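Local structure of type II toxin-antitoxin system RelE/ParE family toxin (Pyrococcus horikoshii, 1WMI) at residues Ser17-Lys20 and Ala21-Arg24; Val38-Lys42 and Phe43-Lys47; His8-Val11 and Val12-Leu15. The protein probably acts as the toxin of a type II toxin-antitoxin pair of the RelE/ParE family and is held here in complex with another protein, presumably its antitoxin. All coordinates share one frame; numbering follows the deposited sequence.

Contact 1. Residues Ser17-Lys20 and Ala21-Arg24; sequences SLPK and AHYR
The contact is the N-terminal end of helix 20-33, where P19 and K20 meet H22, Y23 and R24 through the first helical turn. P19 holds the N-cap position, and L18 lies in the loop before it. The carbonyl O of P19 accepts from Y23 N at 3.1 Å. K20 O repeats the pattern one residue on and takes R24 N at 3.0 Å. The P19 side chain packs obliquely on the H22 ring. CG and CD of P19 both lie 3.5 Å from H22 ND1. This nitrogen is buried here and has no polar partner in the model. The other ring nitrogen, NE2, is hydrogen-bonded to D63 OD1. The ring reaches P19 because CG of H22 lies beside its own backbone N (chi1 -69°). L18 arrives from the loop that joins helix 9-15 to helix 20-33, the first two helices of this RelE/ParE-family fold. It crosses H22 at about a right angle, with L18 CB 3.9 Å from H22 CB. Along the face turned to the partner chain, K20 and R24 run side by side and point the same way. K20 O lies over one face of the guanidinium, and K20 NZ lies at its edge, in its plane. Their like-charged ends, K20 NZ and R24 NH1, are 2.9 Å apart. Both are donors, so no hydrogen bond forms. Acidic side chains of the partner chain probably offset the charge: K20 packs on one, and R24 NH1 makes a long, weak ion pair there. Y23 OH bonds to the backbone of that same chain.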
loop_
_atom_site.group_PDB
_atom_site.type_symbol
_atom_site.label_atom_id
_atom_site.label_comp_id
_atom_site.label_asym_id
_atom_site.label_seq_id
_atom_site.Cartn_x
_atom_site.Cartn_y
_atom_site.Cartn_z
ATOM N N SER A 17 0.124 -19.922 15.054
ATOM C CA SER A 17 -0.392 -19.057 16.109
ATOM C C SER A 17 -1.617 -18.316 15.606
ATOM O O SER A 17 -2.331 -17.675 16.371
ATOM C CB SER A 17 0.672 -18.039 16.525
ATOM O OG SER A 17 1.832 -18.670 17.037
ATOM N N LEU A 18 -1.863 -18.414 14.307
ATOM C CA LEU A 18 -2.993 -17.728 13.704
ATOM C C LEU A 18 -4.336 -18.422 13.827
ATOM O O LEU A 18 -4.430 -19.654 13.826
ATOM C CB LEU A 18 -2.725 -17.458 12.220
ATOM C CG LEU A 18 -1.910 -16.214 11.855
ATOM C CD1 LEU A 18 -0.640 -16.153 12.698
ATOM C CD2 LEU A 18 -1.585 -16.246 10.364
ATOM N N PRO A 19 -5.404 -17.618 13.936
ATOM C CA PRO A 19 -6.774 -18.109 14.048
ATOM C C PRO A 19 -7.087 -18.863 12.751
ATOM O O PRO A 19 -6.542 -18.539 11.697
ATOM C CB PRO A 19 -7.588 -16.823 14.167
ATOM C CG PRO A 19 -6.626 -15.862 14.795
ATOM C CD PRO A 19 -5.364 -16.150 14.049
ATOM N N LYS A 20 -7.951 -19.865 12.836
ATOM C CA LYS A 20 -8.338 -20.657 11.675
ATOM C C LYS A 20 -8.565 -19.726 10.471
ATOM O O LYS A 20 -8.023 -19.945 9.383
ATOM C CB LYS A 20 -9.615 -21.433 12.021
ATOM C CG LYS A 20 -9.931 -22.627 11.145
ATOM C CD LYS A 20 -10.895 -23.573 11.868
ATOM C CE LYS A 20 -12.262 -22.938 12.142
ATOM N NZ LYS A 20 -13.134 -22.876 10.929
ATOM N N ALA A 21 -9.346 -18.672 10.688
ATOM C CA ALA A 21 -9.668 -17.692 9.654
ATOM C C ALA A 21 -8.451 -17.074 8.969
ATOM O O ALA A 21 -8.397 -17.011 7.742
ATOM C CB ALA A 21 -10.531 -16.581 10.246
ATOM N N HIS A 22 -7.489 -16.600 9.757
ATOM C CA HIS A 22 -6.286 -15.983 9.204
ATOM C C HIS A 22 -5.463 -16.971 8.382
ATOM O O HIS A 22 -4.880 -16.617 7.354
ATOM C CB HIS A 22 -5.419 -15.415 10.327
ATOM C CG HIS A 22 -6.016 -14.220 11.005
ATOM N ND1 HIS A 22 -7.220 -14.273 11.680
ATOM C CD2 HIS A 22 -5.574 -12.950 11.113
ATOM C CE1 HIS A 22 -7.487 -13.077 12.176
ATOM N NE2 HIS A 22 -6.511 -12.256 11.849
ATOM N N TYR A 23 -5.407 -18.208 8.850
ATOM C CA TYR A 23 -4.661 -19.240 8.159
ATOM C C TYR A 23 -5.271 -19.475 6.786
ATOM O O TYR A 23 -4.561 -19.609 5.793
ATOM C CB TYR A 23 -4.701 -20.534 8.962
ATOM C CG TYR A 23 -3.960 -21.662 8.309
ATOM C CD1 TYR A 23 -2.585 -21.592 8.122
ATOM C CD2 TYR A 23 -4.631 -22.808 7.884
ATOM C CE1 TYR A 23 -1.891 -22.630 7.527
ATOM C CE2 TYR A 23 -3.945 -23.852 7.286
ATOM C CZ TYR A 23 -2.572 -23.754 7.115
ATOM O OH TYR A 23 -1.873 -24.784 6.534
ATOM N N ARG A 24 -6.598 -19.518 6.744
ATOM C CA ARG A 24 -7.340 -19.731 5.507
ATOM C C ARG A 24 -6.973 -18.655 4.480
ATOM O O ARG A 24 -6.787 -18.942 3.294
ATOM C CB ARG A 24 -8.836 -19.691 5.821
ATOM C CG ARG A 24 -9.754 -20.200 4.729
ATOM C CD ARG A 24 -11.180 -20.250 5.252
ATOM N NE ARG A 24 -11.357 -21.266 6.288
ATOM C CZ ARG A 24 -11.901 -21.040 7.481
ATOM N NH1 ARG A 24 -12.026 -22.035 8.350
ATOM N NH2 ARG A 24 -12.305 -19.819 7.815
#

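Contact 2. Residues Val38-Lys42 and Phe43-Lys47; sequences VPREK and FDVIK
K42 sets its CG over one face of the ring of the very next residue, F43, in a CH-pi contact. K42 CG stands 4.2 Å from the ring centroid, 20° off the normal and shifted toward the rim. P39 meets the same ring at its edge, with P39 CG 3.6 Å from F43 CD2. F43 is turned there with CG beside its backbone N (chi1 -67°). The backbone ties the same residues together: F43 N donates to P39 O at 3.1 Å. P39 is also the centre of an inverse gamma turn, closed by a weak bond from R40 N to V38 O. The short, weakly bonded helix 40-43 gives way at D44, which has positive phi and turns the chain toward strand 46-49. A weak bond of 3.3 Å from V45 N to R40 O spans this turn. V45 touches V38 and P39 with its methyls, and its CG1 is 4.3 Å from P39 CG. R40 CD passes 3.5 Å from V45 O. The R40 guanidinium goes on to a salt bridge outside this stretch, with an acidic side chain of another protein chain. D44 OD2 forms salt bridges with R58 and R60 of the second subunit. Within the fold, P39 and F43 pack on I32 of helix 20-33, F43 meets F29 edge-to-face, and V38 and V45 rest on Y57 and A59 of strand 54-60.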
loop_
_atom_site.group_PDB
_atom_site.type_symbol
_atom_site.label_atom_id
_atom_site.label_comp_id
_atom_site.label_asym_id
_atom_site.label_seq_id
_atom_site.Cartn_x
_atom_site.Cartn_y
_atom_site.Cartn_z
ATOM N N VAL A 38 2.466 -10.649 -8.074
ATOM C CA VAL A 38 2.236 -9.379 -7.399
ATOM C C VAL A 38 0.767 -8.973 -7.479
ATOM O O VAL A 38 0.379 -8.162 -8.316
ATOM C CB VAL A 38 3.106 -8.237 -7.999
ATOM C CG1 VAL A 38 2.972 -6.980 -7.134
ATOM C CG2 VAL A 38 4.568 -8.670 -8.081
ATOM N N PRO A 39 -0.079 -9.569 -6.625
ATOM C CA PRO A 39 -1.511 -9.253 -6.605
ATOM C C PRO A 39 -1.684 -7.928 -5.862
ATOM O O PRO A 39 -2.227 -7.887 -4.763
ATOM C CB PRO A 39 -2.102 -10.434 -5.842
ATOM C CG PRO A 39 -1.019 -10.738 -4.849
ATOM C CD PRO A 39 0.225 -10.673 -5.696
ATOM N N ARG A 40 -1.200 -6.855 -6.481
ATOM C CA ARG A 40 -1.231 -5.523 -5.893
ATOM C C ARG A 40 -2.529 -5.066 -5.256
ATOM O O ARG A 40 -2.541 -4.666 -4.094
ATOM C CB ARG A 40 -0.793 -4.484 -6.929
ATOM C CG ARG A 40 -0.927 -3.046 -6.450
ATOM C CD ARG A 40 0.416 -2.325 -6.456
ATOM N NE ARG A 40 0.251 -0.875 -6.352
ATOM C CZ ARG A 40 1.245 -0.007 -6.175
ATOM N NH1 ARG A 40 0.976 1.290 -6.097
ATOM N NH2 ARG A 40 2.499 -0.429 -6.069
ATOM N N GLU A 41 -3.612 -5.126 -6.021
ATOM C CA GLU A 41 -4.923 -4.680 -5.567
ATOM C C GLU A 41 -5.501 -5.436 -4.380
ATOM O O GLU A 41 -5.877 -4.834 -3.371
ATOM C CB GLU A 41 -5.920 -4.757 -6.723
ATOM C CG GLU A 41 -6.787 -3.525 -6.895
ATOM C CD GLU A 41 -6.296 -2.626 -8.016
ATOM O OE1 GLU A 41 -6.162 -3.127 -9.152
ATOM O OE2 GLU A 41 -6.049 -1.426 -7.768
ATOM N N LYS A 42 -5.570 -6.756 -4.504
ATOM C CA LYS A 42 -6.154 -7.582 -3.458
ATOM C C LYS A 42 -5.357 -7.662 -2.168
ATOM O O LYS A 42 -5.932 -7.871 -1.102
ATOM C CB LYS A 42 -6.411 -8.994 -3.993
ATOM C CG LYS A 42 -7.291 -9.858 -3.097
ATOM C CD LYS A 42 -8.049 -10.884 -3.926
ATOM C CE LYS A 42 -8.984 -10.205 -4.926
ATOM N NZ LYS A 42 -9.498 -11.176 -5.922
ATOM N N PHE A 43 -4.042 -7.489 -2.249
ATOM C CA PHE A 43 -3.226 -7.579 -1.051
ATOM C C PHE A 43 -2.360 -6.367 -0.739
ATOM O O PHE A 43 -1.370 -6.480 -0.013
ATOM C CB PHE A 43 -2.370 -8.840 -1.123
ATOM C CG PHE A 43 -3.166 -10.106 -1.051
ATOM C CD1 PHE A 43 -3.734 -10.511 0.152
ATOM C CD2 PHE A 43 -3.377 -10.881 -2.187
ATOM C CE1 PHE A 43 -4.501 -11.667 0.230
ATOM C CE2 PHE A 43 -4.143 -12.041 -2.122
ATOM C CZ PHE A 43 -4.707 -12.434 -0.907
ATOM N N ASP A 44 -2.725 -5.217 -1.299
ATOM C CA ASP A 44 -2.018 -3.956 -1.048
ATOM C C ASP A 44 -0.507 -4.151 -1.046
ATOM O O ASP A 44 0.205 -3.567 -0.231
ATOM C CB ASP A 44 -2.471 -3.402 0.308
ATOM C CG ASP A 44 -2.366 -1.889 0.395
ATOM O OD1 ASP A 44 -1.833 -1.259 -0.549
ATOM O OD2 ASP A 44 -2.821 -1.327 1.418
ATOM N N VAL A 45 -0.017 -4.966 -1.968
ATOM C CA VAL A 45 1.405 -5.258 -2.036
ATOM C C VAL A 45 2.271 -4.122 -2.583
ATOM O O VAL A 45 1.856 -3.383 -3.478
ATOM C CB VAL A 45 1.658 -6.524 -2.894
ATOM C CG1 VAL A 45 0.777 -7.673 -2.410
ATOM C CG2 VAL A 45 1.369 -6.231 -4.339
ATOM N N ILE A 46 3.481 -3.999 -2.033
ATOM C CA ILE A 46 4.439 -2.988 -2.476
ATOM C C ILE A 46 5.801 -3.632 -2.735
ATOM O O ILE A 46 6.193 -4.572 -2.041
ATOM C CB ILE A 46 4.638 -1.886 -1.424
ATOM C CG1 ILE A 46 5.161 -2.499 -0.122
ATOM C CG2 ILE A 46 3.335 -1.138 -1.201
ATOM C CD1 ILE A 46 5.540 -1.474 0.925
ATOM N N LYS A 47 6.520 -3.134 -3.738
ATOM C CA LYS A 47 7.842 -3.670 -4.039
ATOM C C LYS A 47 8.885 -3.015 -3.137
ATOM O O LYS A 47 9.151 -1.813 -3.246
ATOM C CB LYS A 47 8.217 -3.424 -5.501
ATOM C CG LYS A 47 9.550 -4.049 -5.897
ATOM C CD LYS A 47 9.779 -3.978 -7.401
ATOM C CE LYS A 47 9.930 -2.538 -7.872
ATOM N NZ LYS A 47 10.207 -2.433 -9.332
#

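Contact 3. Residues His8-Val11 and Val12-Leu15; sequences HKQV and VKAL
The imidazole of H8, whose backbone O bonds to V12 N, has Q10 N at its edge, only 1° out of the ring plane. An aromatic side chain of another protein chain meets this ring edge-to-face. H8 is the N-cap of helix 9-15, and its ND1 accepts from Q10 N at 3.0 Å, with an N-H...N angle of 158°. CG of H8 is trans to the backbone N (chi1 -173°), which brings ND1 round to that amide. The side chain thus ties the end of strand 4-8 to the start of the helix. H8 also pairs in antiparallel fashion with a strand of that other chain, so the sheet runs on across the interface. Four i to i+4 backbone bonds follow. V12 N reaches H8 O and K13 N reaches K9 O, both at 3.2 Å. A14 N bonds to Q10 O at 3.1 Å. L15 N lies 2.9 Å from V11 O. The side chains fall on different sides of the helix. V11, A14 and L15 meet strand 76-83, where V11 touches I79 while A14 and L15 touch L82. V12 packs on an apolar side chain of the other chain. Q10 and K13 lie on the exposed side, and Q10 OE1 comes 4.3 Å from K13 CD. On the buried side V11 CG1 is 4.3 Å from L15 CD2, and L15 CB sits 3.4 Å from V11 O.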
loop_
_atom_site.group_PDB
_atom_site.type_symbol
_atom_site.label_atom_id
_atom_site.label_comp_id
_atom_site.label_asym_id
_atom_site.label_seq_id
_atom_site.Cartn_x
_atom_site.Cartn_y
_atom_site.Cartn_z
ATOM N N HIS A 8 9.417 -20.392 4.279
ATOM C CA HIS A 8 10.557 -20.623 5.146
ATOM C C HIS A 8 10.046 -21.323 6.395
ATOM O O HIS A 8 8.945 -21.040 6.868
ATOM C CB HIS A 8 11.245 -19.307 5.509
ATOM C CG HIS A 8 12.523 -19.494 6.270
ATOM N ND1 HIS A 8 12.556 -20.039 7.532
ATOM C CD2 HIS A 8 13.807 -19.246 5.930
ATOM C CE1 HIS A 8 13.813 -20.122 7.940
ATOM N NE2 HIS A 8 14.589 -19.648 6.985
ATOM N N LYS A 9 10.857 -22.240 6.910
ATOM C CA LYS A 9 10.532 -23.035 8.092
ATOM C C LYS A 9 9.966 -22.235 9.257
ATOM O O LYS A 9 8.949 -22.619 9.838
ATOM C CB LYS A 9 11.777 -23.784 8.568
ATOM C CG LYS A 9 11.547 -25.240 8.948
ATOM C CD LYS A 9 11.358 -26.129 7.724
ATOM C CE LYS A 9 11.860 -27.544 8.016
ATOM N NZ LYS A 9 11.601 -28.501 6.906
ATOM N N GLN A 10 10.622 -21.128 9.600
ATOM C CA GLN A 10 10.173 -20.304 10.714
ATOM C C GLN A 10 8.805 -19.670 10.474
ATOM O O GLN A 10 8.080 -19.387 11.423
ATOM C CB GLN A 10 11.202 -19.212 11.029
ATOM C CG GLN A 10 12.611 -19.717 11.358
ATOM C CD GLN A 10 12.639 -20.842 12.394
ATOM O OE1 GLN A 10 11.937 -20.795 13.405
ATOM N NE2 GLN A 10 13.471 -21.851 12.149
ATOM N N VAL A 11 8.460 -19.426 9.211
ATOM C CA VAL A 11 7.155 -18.853 8.878
ATOM C C VAL A 11 6.096 -19.911 9.151
ATOM O O VAL A 11 5.069 -19.633 9.770
ATOM C CB VAL A 11 7.064 -18.436 7.381
ATOM C CG1 VAL A 11 5.598 -18.196 6.988
ATOM C CG2 VAL A 11 7.883 -17.166 7.144
ATOM N N VAL A 12 6.348 -21.128 8.683
ATOM C CA VAL A 12 5.407 -22.224 8.900
ATOM C C VAL A 12 5.079 -22.327 10.392
ATOM O O VAL A 12 3.926 -22.510 10.775
ATOM C CB VAL A 12 5.994 -23.585 8.405
ATOM C CG1 VAL A 12 5.082 -24.747 8.814
ATOM C CG2 VAL A 12 6.149 -23.561 6.884
ATOM N N LYS A 13 6.097 -22.190 11.234
ATOM C CA LYS A 13 5.901 -22.280 12.675
ATOM C C LYS A 13 5.036 -21.135 13.189
ATOM O O LYS A 13 4.106 -21.353 13.959
ATOM C CB LYS A 13 7.254 -22.266 13.396
ATOM C CG LYS A 13 7.159 -22.439 14.911
ATOM C CD LYS A 13 8.512 -22.230 15.583
ATOM C CE LYS A 13 8.449 -22.593 17.058
ATOM N NZ LYS A 13 7.348 -21.862 17.752
ATOM N N ALA A 14 5.343 -19.917 12.751
ATOM C CA ALA A 14 4.594 -18.732 13.177
ATOM C C ALA A 14 3.131 -18.795 12.739
ATOM O O ALA A 14 2.241 -18.245 13.395
ATOM C CB ALA A 14 5.254 -17.471 12.613
ATOM N N LEU A 15 2.910 -19.489 11.626
ATOM C CA LEU A 15 1.595 -19.663 11.016
ATOM C C LEU A 15 0.613 -20.401 11.911
ATOM O O LEU A 15 -0.599 -20.258 11.775
ATOM C CB LEU A 15 1.760 -20.428 9.700
ATOM C CG LEU A 15 1.246 -19.835 8.386
ATOM C CD1 LEU A 15 1.436 -18.321 8.343
ATOM C CD2 LEU A 15 1.985 -20.521 7.237
#

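How the contacts relate
Along the chain contact 3 comes first, then contact 1, then contact 2. Contact 3 lies on helix 9-15 and contact 1 opens helix 20-33. Their centres are 13 Å apart, and they touch where Y23 CD1 packs on L15 CG at 4.2 Å. Contact 2 lies on helix 40-43, the next helix, and runs into strand 46-49. Its centre is 20 Å from that of contact 1 and 21 Å from that of contact 3, without touching either. Contacts 2 and 3 lie on opposite sides of the chain's centre, at the strands outermost within this chain. All three meet chains of another protein, and contact 2 also meets the second subunit, so interfaces are spread over several parts of the fold.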